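Local coordinates for protein pyridoxine 4-oxidase (Mesorhizobium loti, PDB 4HA6) that oxidises the 4-hydroxymethyl group of pyridoxine to the aldehyde pyridoxal with FAD as cofactor, as a member of the GMC oxidoreductase family, at residues A296-A301 with E419-P424; Y300-P305 with S354-L359. One frame throughout, in Å; residues are numbered along the deposited sequence.

In the fold
Both contacts lie in one antiparallel sheet and share Tyr-300 and Ala-301 of strand 293-302, which pairs with strand 418-421 in contact 1 and with strand 355-362 in contact 2. Along the chain the shared strand comes first, strand 355-362 follows, and strand 418-421 is last, so the earliest strand lies between the two later ones. The contact centres are about 7 Å apart, and Asn-298 O probably accepts a hydrogen bond from Leu-358 N. Each contact centre lies about 27 Å from the centre of the chain, away from the flavin, in a sheet that is probably part of the substrate-binding domain and distinct from the parallel sheet of the FAD-binding fold.

Contact 1: A296-A301 with E419-P424; sequences AGNLYA and ERELLP
Asn-298 and Glu-421 cross at about a right angle, amide and carboxylate planes turned 71° apart. With CG anti to the backbone N, Asn-298 sends ND2 to two acceptors, both close to its amide plane: Leu-423 O at 2.8 Å, met on a lone pair, and Glu-421 OE1 at 3.0 Å, met from above the carboxylate plane. Its OD1 takes the hydroxyl of Tyr-300 (Tyr-300 OH to Asn-298 OD1 2.6 Å), so both ends of the amide are used and its rotation is fixed. The extended Glu-421 chain runs obliquely along the Tyr-300 ring, Glu-421 CB 3.8 Å from Tyr-300 CE1; its carboxylate is also held by a salt bridge from OE1 to Arg-406 and a hydrogen bond from OE2 to Gly-425 N, which would favour the charged form.

On the other face Leu-299 and Leu-422 meet obliquely, tip to tip, CD1 to CD1 at 3.6 Å, while Leu-423 sets its CB beside that of Leu-299. Leu-422 CG packs over the methyl of Ala-301. Leu-299 O is gripped by two amides, Leu-422 N at 2.7 Å and Leu-423 N. Farther along, Ala-301 N bonds Arg-420 O and Ala-301 O takes Glu-419 N. Because Glu-419 and Arg-420 both face Ala-301, this antiparallel pairing contains a classic beta bulge.

Contact 2: Y300-P305 with S354-L359; sequences YAARKP and SAYSLL
Strands 300-302 and 355-359 run antiparallel, their axes 4.8 Å apart at closest approach and their directions at 147°, with Tyr-300 and Tyr-356 as a hydrogen-bonded pair and Ala-301 and Ala-355 as a non-hydrogen-bonded one. The bond from Tyr-300 N to Tyr-356 O (2.8 Å) is almost straight and lies nearly along the C=O axis; the return bond, from Tyr-356 N to Tyr-300 O, is longer at 3.1 Å. Beyond them Ala-302 N reaches Ser-354 O at 2.8 Å, from above the carbonyl plane.

The two tyrosines project from the same face of the sheet. Tyr-356 has CG in the crowded position between the backbone N and the carbonyl carbon (chi1 55°), and its ring lies beneath the CB of Tyr-300: this is a CH-pi contact, Tyr-300 CB 3.9 Å from the Tyr-356 ring centroid and offset toward the rim. The ring planes are near parallel, at 20°, but slid apart with centroids separated by 5.6 Å, so they hardly overlap. At the edge of its ring, Tyr-356 CD1 meets Ala-302 CB at 4.1 Å. The CD2-CE2 flank of the Tyr-300 ring, which also lies next to Tyr-356, reaches on to Leu-358, whose CG approaches Tyr-300 CE2 obliquely at 3.6 Å. An alanine in place of Tyr-356 would remove the ring under Tyr-300 CB and beside Ala-302, and would probably loosen the packing on this face. On the opposite face Ala-355 CB lies close to Tyr-300 O.

Around the pair, Tyr-356 packs on Arg-418 of strand 418-421 and on Trp-417, Tyr-300 stacks edge-to-face with His-410, just after helix 392-409, and Ser-357 is backbone-bonded to Gly-338 of strand 333-338.

Contact 1: A296-A301 with E419-P424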
ATOM      1  N   ALA A 296     -10.990  -6.876  12.411  1.00  7.34           N
ATOM      2  CA  ALA A 296     -10.179  -7.084  13.611  1.00  8.65           C
ATOM      3  C   ALA A 296     -11.078  -7.290  14.825  1.00 14.36           C
ATOM      4  O   ALA A 296     -11.418  -6.325  15.509  1.00 13.95           O
ATOM      5  CB  ALA A 296      -9.257  -5.881  13.847  1.00  5.63           C
ATOM      6  N   GLY A 297     -11.463  -8.538  15.089  1.00  5.92           N
ATOM      7  CA  GLY A 297     -11.055  -9.671  14.266  1.00  5.92           C
ATOM      8  C   GLY A 297     -11.783 -10.913  14.733  1.00  7.03           C
ATOM      9  O   GLY A 297     -12.548 -10.859  15.701  1.00 10.55           O
ATOM     10  N   ASN A 298     -11.582 -12.025  14.037  1.00  8.82           N
ATOM     11  CA  ASN A 298     -12.074 -13.316  14.521  1.00  4.42           C
ATOM     12  C   ASN A 298     -11.133 -13.703  15.684  1.00  8.85           C
ATOM     13  O   ASN A 298     -10.124 -14.390  15.483  1.00  7.12           O
ATOM     14  CB  ASN A 298     -12.028 -14.330  13.368  1.00  3.72           C
ATOM     15  CG  ASN A 298     -12.765 -15.623  13.668  1.00  5.66           C
ATOM     16  OD1 ASN A 298     -12.600 -16.617  12.948  1.00  5.94           O
ATOM     17  ND2 ASN A 298     -13.595 -15.619  14.712  1.00  4.29           N
ATOM     18  N   LEU A 299     -11.455 -13.209  16.884  1.00 11.15           N
ATOM     19  CA  LEU A 299     -10.579 -13.259  18.060  1.00  6.76           C
ATOM     20  C   LEU A 299     -10.768 -14.560  18.844  1.00  8.37           C
ATOM     21  O   LEU A 299     -11.902 -14.901  19.204  1.00  8.39           O
ATOM     22  CB  LEU A 299     -10.926 -12.084  18.983  1.00  9.63           C
ATOM     23  CG  LEU A 299      -9.896 -11.397  19.886  1.00 26.16           C
ATOM     24  CD1 LEU A 299     -10.428 -11.246  21.329  1.00 15.52           C
ATOM     25  CD2 LEU A 299      -8.522 -12.057  19.841  1.00 12.06           C
ATOM     26  N   TYR A 300      -9.669 -15.263  19.122  1.00  5.04           N
ATOM     27  CA  TYR A 300      -9.710 -16.540  19.862  1.00  9.81           C
ATOM     28  C   TYR A 300      -8.924 -16.504  21.170  1.00 11.90           C
ATOM     29  O   TYR A 300      -7.745 -16.129  21.193  1.00  9.91           O
ATOM     30  CB  TYR A 300      -9.148 -17.681  18.998  1.00  6.06           C
ATOM     31  CG  TYR A 300      -9.983 -17.971  17.782  1.00  9.85           C
ATOM     32  CD1 TYR A 300     -11.003 -18.913  17.835  1.00  6.38           C
ATOM     33  CD2 TYR A 300      -9.774 -17.282  16.581  1.00  9.90           C
ATOM     34  CE1 TYR A 300     -11.798 -19.183  16.720  1.00 10.70           C
ATOM     35  CE2 TYR A 300     -10.564 -17.544  15.455  1.00  9.22           C
ATOM     36  CZ  TYR A 300     -11.573 -18.497  15.539  1.00  9.20           C
ATOM     37  OH  TYR A 300     -12.364 -18.774  14.445  1.00  7.03           O
ATOM     38  N   ALA A 301      -9.561 -16.920  22.259  1.00 16.94           N
ATOM     39  CA  ALA A 301      -8.833 -17.127  23.505  1.00 15.02           C
ATOM     40  C   ALA A 301      -7.868 -18.288  23.284  1.00 17.89           C
ATOM     41  O   ALA A 301      -8.249 -19.309  22.692  1.00 14.39           O
ATOM     42  CB  ALA A 301      -9.804 -17.449  24.645  1.00 15.09           C
ATOM     43  N   GLU A 419      -8.664 -22.097  22.723  1.00 10.38           N
ATOM     44  CA  GLU A 419      -9.470 -22.433  23.897  1.00 13.48           C
ATOM     45  C   GLU A 419     -10.943 -22.286  23.497  1.00 14.06           C
ATOM     46  O   GLU A 419     -11.748 -23.208  23.673  1.00 19.69           O
ATOM     47  CB  GLU A 419      -9.090 -21.551  25.100  1.00 17.08           C
ATOM     48  CG  GLU A 419     -10.145 -21.440  26.197  1.00 25.09           C
ATOM     49  CD  GLU A 419     -10.199 -22.650  27.113  1.00 49.27           C
ATOM     50  OE1 GLU A 419      -9.401 -23.597  26.921  1.00 47.94           O
ATOM     51  OE2 GLU A 419     -11.045 -22.644  28.035  1.00 65.06           O
ATOM     52  N   ARG A 420     -11.272 -21.134  22.915  1.00 12.69           N
ATOM     53  CA  ARG A 420     -12.598 -20.875  22.354  1.00 13.31           C
ATOM     54  C   ARG A 420     -12.587 -19.546  21.602  1.00 15.06           C
ATOM     55  O   ARG A 420     -11.680 -18.721  21.789  1.00  8.45           O
ATOM     56  CB  ARG A 420     -13.656 -20.803  23.454  1.00 23.54           C
ATOM     57  CG  ARG A 420     -13.460 -19.617  24.388  1.00 16.15           C
ATOM     58  CD  ARG A 420     -14.713 -19.339  25.212  1.00 37.38           C
ATOM     59  NE  ARG A 420     -14.635 -18.050  25.899  1.00 50.91           N
ATOM     60  CZ  ARG A 420     -13.930 -17.840  27.009  1.00 57.99           C
ATOM     61  NH1 ARG A 420     -13.238 -18.834  27.554  1.00 55.98           N
ATOM     62  NH2 ARG A 420     -13.912 -16.638  27.575  1.00 49.82           N
ATOM     63  N   GLU A 421     -13.601 -19.334  20.762  1.00 12.73           N
ATOM     64  CA  GLU A 421     -13.758 -18.065  20.056  1.00  9.85           C
ATOM     65  C   GLU A 421     -14.290 -17.016  21.018  1.00 12.89           C
ATOM     66  O   GLU A 421     -15.244 -17.275  21.761  1.00 17.89           O
ATOM     67  CB  GLU A 421     -14.738 -18.219  18.888  1.00  6.58           C
ATOM     68  CG  GLU A 421     -14.835 -17.009  17.964  1.00 11.49           C
ATOM     69  CD  GLU A 421     -15.907 -17.176  16.888  1.00 16.03           C
ATOM     70  OE1 GLU A 421     -15.584 -17.633  15.774  1.00 14.86           O
ATOM     71  OE2 GLU A 421     -17.078 -16.841  17.156  1.00 24.91           O
ATOM     72  N   LEU A 422     -13.671 -15.840  21.019  1.00 10.40           N
ATOM     73  CA  LEU A 422     -14.204 -14.704  21.765  1.00 15.17           C
ATOM     74  C   LEU A 422     -15.098 -13.833  20.854  1.00 11.87           C
ATOM     75  O   LEU A 422     -16.168 -13.391  21.263  1.00 21.83           O
ATOM     76  CB  LEU A 422     -13.062 -13.884  22.386  1.00 15.44           C
ATOM     77  CG  LEU A 422     -12.134 -14.661  23.340  1.00 14.13           C
ATOM     78  CD1 LEU A 422     -10.903 -13.847  23.771  1.00 13.42           C
ATOM     79  CD2 LEU A 422     -12.901 -15.132  24.568  1.00 15.08           C
ATOM     80  N   LEU A 423     -14.660 -13.605  19.619  1.00  7.81           N
ATOM     81  CA  LEU A 423     -15.418 -12.789  18.657  1.00 10.13           C
ATOM     82  C   LEU A 423     -15.440 -13.468  17.268  1.00  7.03           C
ATOM     83  O   LEU A 423     -14.418 -14.012  16.824  1.00  7.50           O
ATOM     84  CB  LEU A 423     -14.806 -11.387  18.546  1.00  8.51           C
ATOM     85  CG  LEU A 423     -14.605 -10.515  19.788  1.00  6.50           C
ATOM     86  CD1 LEU A 423     -13.796  -9.264  19.447  1.00 14.78           C
ATOM     87  CD2 LEU A 423     -15.928 -10.107  20.410  1.00  3.42           C
ATOM     88  N   PRO A 424     -16.579 -13.401  16.550  1.00  9.95           N
ATOM     89  CA  PRO A 424     -17.799 -12.673  16.908  1.00  7.08           C
ATOM     90  C   PRO A 424     -18.739 -13.472  17.783  1.00 18.69           C
ATOM     91  O   PRO A 424     -19.718 -12.917  18.272  1.00 25.23           O
ATOM     92  CB  PRO A 424     -18.472 -12.430  15.548  1.00  8.42           C
ATOM     93  CG  PRO A 424     -18.081 -13.601  14.729  1.00  4.19           C
ATOM     94  CD  PRO A 424     -16.659 -13.951  15.178  1.00 11.88           C
TER

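Contact 2: Y300-P305 with S354-L359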
ATOM      1  N   TYR A 300      -9.669 -15.263  19.122  1.00  5.04           N
ATOM      2  CA  TYR A 300      -9.710 -16.540  19.862  1.00  9.81           C
ATOM      3  C   TYR A 300      -8.924 -16.504  21.170  1.00 11.90           C
ATOM      4  O   TYR A 300      -7.745 -16.129  21.193  1.00  9.91           O
ATOM      5  CB  TYR A 300      -9.148 -17.681  18.998  1.00  6.06           C
ATOM      6  CG  TYR A 300      -9.983 -17.971  17.782  1.00  9.85           C
ATOM      7  CD1 TYR A 300     -11.003 -18.913  17.835  1.00  6.38           C
ATOM      8  CD2 TYR A 300      -9.774 -17.282  16.581  1.00  9.90           C
ATOM      9  CE1 TYR A 300     -11.798 -19.183  16.720  1.00 10.70           C
ATOM     10  CE2 TYR A 300     -10.564 -17.544  15.455  1.00  9.22           C
ATOM     11  CZ  TYR A 300     -11.573 -18.497  15.539  1.00  9.20           C
ATOM     12  OH  TYR A 300     -12.364 -18.774  14.445  1.00  7.03           O
ATOM     13  N   ALA A 301      -9.561 -16.920  22.259  1.00 16.94           N
ATOM     14  CA  ALA A 301      -8.833 -17.127  23.505  1.00 15.02           C
ATOM     15  C   ALA A 301      -7.868 -18.288  23.284  1.00 17.89           C
ATOM     16  O   ALA A 301      -8.249 -19.309  22.692  1.00 14.39           O
ATOM     17  CB  ALA A 301      -9.804 -17.449  24.645  1.00 15.09           C
ATOM     18  N   ALA A 302      -6.627 -18.149  23.744  1.00  9.69           N
ATOM     19  CA  ALA A 302      -5.649 -19.224  23.554  1.00 14.61           C
ATOM     20  C   ALA A 302      -5.632 -20.207  24.722  1.00 19.73           C
ATOM     21  O   ALA A 302      -5.786 -19.810  25.880  1.00 15.33           O
ATOM     22  CB  ALA A 302      -4.259 -18.665  23.300  1.00 11.45           C
ATOM     23  N   ARG A 303      -5.425 -21.483  24.394  1.00 19.99           N
ATOM     24  CA  ARG A 303      -5.403 -22.582  25.358  1.00 20.82           C
ATOM     25  C   ARG A 303      -4.084 -22.587  26.132  1.00 27.44           C
ATOM     26  O   ARG A 303      -3.955 -23.247  27.165  1.00 30.87           O
ATOM     27  CB  ARG A 303      -5.567 -23.921  24.615  1.00 14.08           C
ATOM     28  CG  ARG A 303      -6.017 -25.078  25.494  1.00 30.09           C
ATOM     29  CD  ARG A 303      -6.140 -26.369  24.698  1.00 14.59           C
ATOM     30  NE  ARG A 303      -4.879 -26.671  24.071  1.00 17.96           N
ATOM     31  CZ  ARG A 303      -3.934 -27.416  24.629  1.00 24.68           C
ATOM     32  NH1 ARG A 303      -4.121 -27.981  25.825  1.00 17.66           N
ATOM     33  NH2 ARG A 303      -2.805 -27.608  23.975  1.00 14.60           N
ATOM     34  N   LYS A 304      -3.100 -21.863  25.613  1.00 20.65           N
ATOM     35  CA  LYS A 304      -1.795 -21.752  26.254  1.00 20.57           C
ATOM     36  C   LYS A 304      -1.129 -20.454  25.795  1.00 22.62           C
ATOM     37  O   LYS A 304      -1.596 -19.843  24.838  1.00 23.40           O
ATOM     38  CB  LYS A 304      -0.952 -22.977  25.920  1.00 22.05           C
ATOM     39  CG  LYS A 304      -0.790 -23.286  24.448  1.00 31.00           C
ATOM     40  CD  LYS A 304      -0.393 -24.752  24.312  1.00 28.30           C
ATOM     41  CE  LYS A 304       0.159 -25.096  22.948  1.00 29.61           C
ATOM     42  NZ  LYS A 304       0.670 -26.507  22.978  1.00 30.51           N
ATOM     43  N   PRO A 305      -0.061 -20.006  26.487  1.00 29.53           N
ATOM     44  CA  PRO A 305       0.556 -18.719  26.123  1.00 18.62           C
ATOM     45  C   PRO A 305       0.986 -18.577  24.655  1.00 24.39           C
ATOM     46  O   PRO A 305       1.747 -19.399  24.149  1.00 26.21           O
ATOM     47  CB  PRO A 305       1.796 -18.667  27.023  1.00 26.41           C
ATOM     48  CG  PRO A 305       1.416 -19.468  28.226  1.00 20.97           C
ATOM     49  CD  PRO A 305       0.532 -20.576  27.717  1.00 18.38           C
ATOM     50  N   SER A 354      -2.531 -13.990  25.623  1.00 17.56           N
ATOM     51  CA  SER A 354      -3.730 -14.762  25.989  1.00 25.06           C
ATOM     52  C   SER A 354      -4.679 -15.037  24.814  1.00 20.66           C
ATOM     53  O   SER A 354      -5.628 -15.824  24.932  1.00 18.07           O
ATOM     54  CB  SER A 354      -4.508 -14.030  27.077  1.00 21.76           C
ATOM     55  OG  SER A 354      -5.253 -12.961  26.521  1.00 20.36           O
ATOM     56  N   ALA A 355      -4.431 -14.386  23.687  1.00 13.74           N
ATOM     57  CA  ALA A 355      -5.323 -14.524  22.542  1.00 15.18           C
ATOM     58  C   ALA A 355      -4.599 -14.289  21.224  1.00 16.02           C
ATOM     59  O   ALA A 355      -3.496 -13.715  21.183  1.00 11.64           O
ATOM     60  CB  ALA A 355      -6.528 -13.573  22.677  1.00 17.70           C
ATOM     61  N   TYR A 356      -5.224 -14.760  20.149  1.00  8.04           N
ATOM     62  CA  TYR A 356      -4.782 -14.448  18.794  1.00 12.94           C
ATOM     63  C   TYR A 356      -6.012 -14.147  17.958  1.00 10.74           C
ATOM     64  O   TYR A 356      -7.124 -14.583  18.292  1.00  9.61           O
ATOM     65  CB  TYR A 356      -3.995 -15.602  18.182  1.00  8.88           C
ATOM     66  CG  TYR A 356      -4.725 -16.938  18.173  1.00  9.14           C
ATOM     67  CD1 TYR A 356      -4.655 -17.800  19.263  1.00 10.58           C
ATOM     68  CD2 TYR A 356      -5.446 -17.350  17.056  1.00 10.74           C
ATOM     69  CE1 TYR A 356      -5.305 -19.024  19.251  1.00 12.78           C
ATOM     70  CE2 TYR A 356      -6.105 -18.571  17.036  1.00 13.23           C
ATOM     71  CZ  TYR A 356      -6.032 -19.401  18.137  1.00 12.34           C
ATOM     72  OH  TYR A 356      -6.681 -20.621  18.126  1.00 11.79           O
ATOM     73  N   SER A 357      -5.817 -13.375  16.894  1.00 10.28           N
ATOM     74  CA  SER A 357      -6.910 -13.000  16.013  1.00 13.77           C
ATOM     75  C   SER A 357      -6.643 -13.534  14.625  1.00 15.68           C
ATOM     76  O   SER A 357      -5.497 -13.552  14.169  1.00 20.23           O
ATOM     77  CB  SER A 357      -7.044 -11.477  15.919  1.00 16.40           C
ATOM     78  OG  SER A 357      -7.616 -10.922  17.083  1.00 28.61           O
ATOM     79  N   LEU A 358      -7.704 -13.984  13.964  1.00  8.48           N
ATOM     80  CA  LEU A 358      -7.657 -14.238  12.536  1.00  6.66           C
ATOM     81  C   LEU A 358      -8.273 -13.003  11.894  1.00  9.37           C
ATOM     82  O   LEU A 358      -9.381 -12.588  12.253  1.00  8.90           O
ATOM     83  CB  LEU A 358      -8.450 -15.488  12.159  1.00  6.26           C
ATOM     84  CG  LEU A 358      -8.118 -16.808  12.859  1.00 14.33           C
ATOM     85  CD1 LEU A 358      -8.691 -17.955  12.060  1.00  5.76           C
ATOM     86  CD2 LEU A 358      -6.627 -17.001  13.080  1.00  7.69           C
ATOM     87  N   LEU A 359      -7.540 -12.398  10.972  1.00  7.30           N
ATOM     88  CA  LEU A 359      -8.003 -11.194  10.322  1.00  8.13           C
ATOM     89  C   LEU A 359      -8.654 -11.626   9.020  1.00  8.12           C
ATOM     90  O   LEU A 359      -8.229 -12.609   8.402  1.00 15.86           O
ATOM     91  CB  LEU A 359      -6.824 -10.258  10.083  1.00  9.43           C
ATOM     92  CG  LEU A 359      -5.978 -10.032  11.342  1.00 11.78           C
ATOM     93  CD1 LEU A 359      -4.730  -9.231  11.035  1.00 21.91           C
ATOM     94  CD2 LEU A 359      -6.800  -9.343  12.429  1.00 21.09           C
TER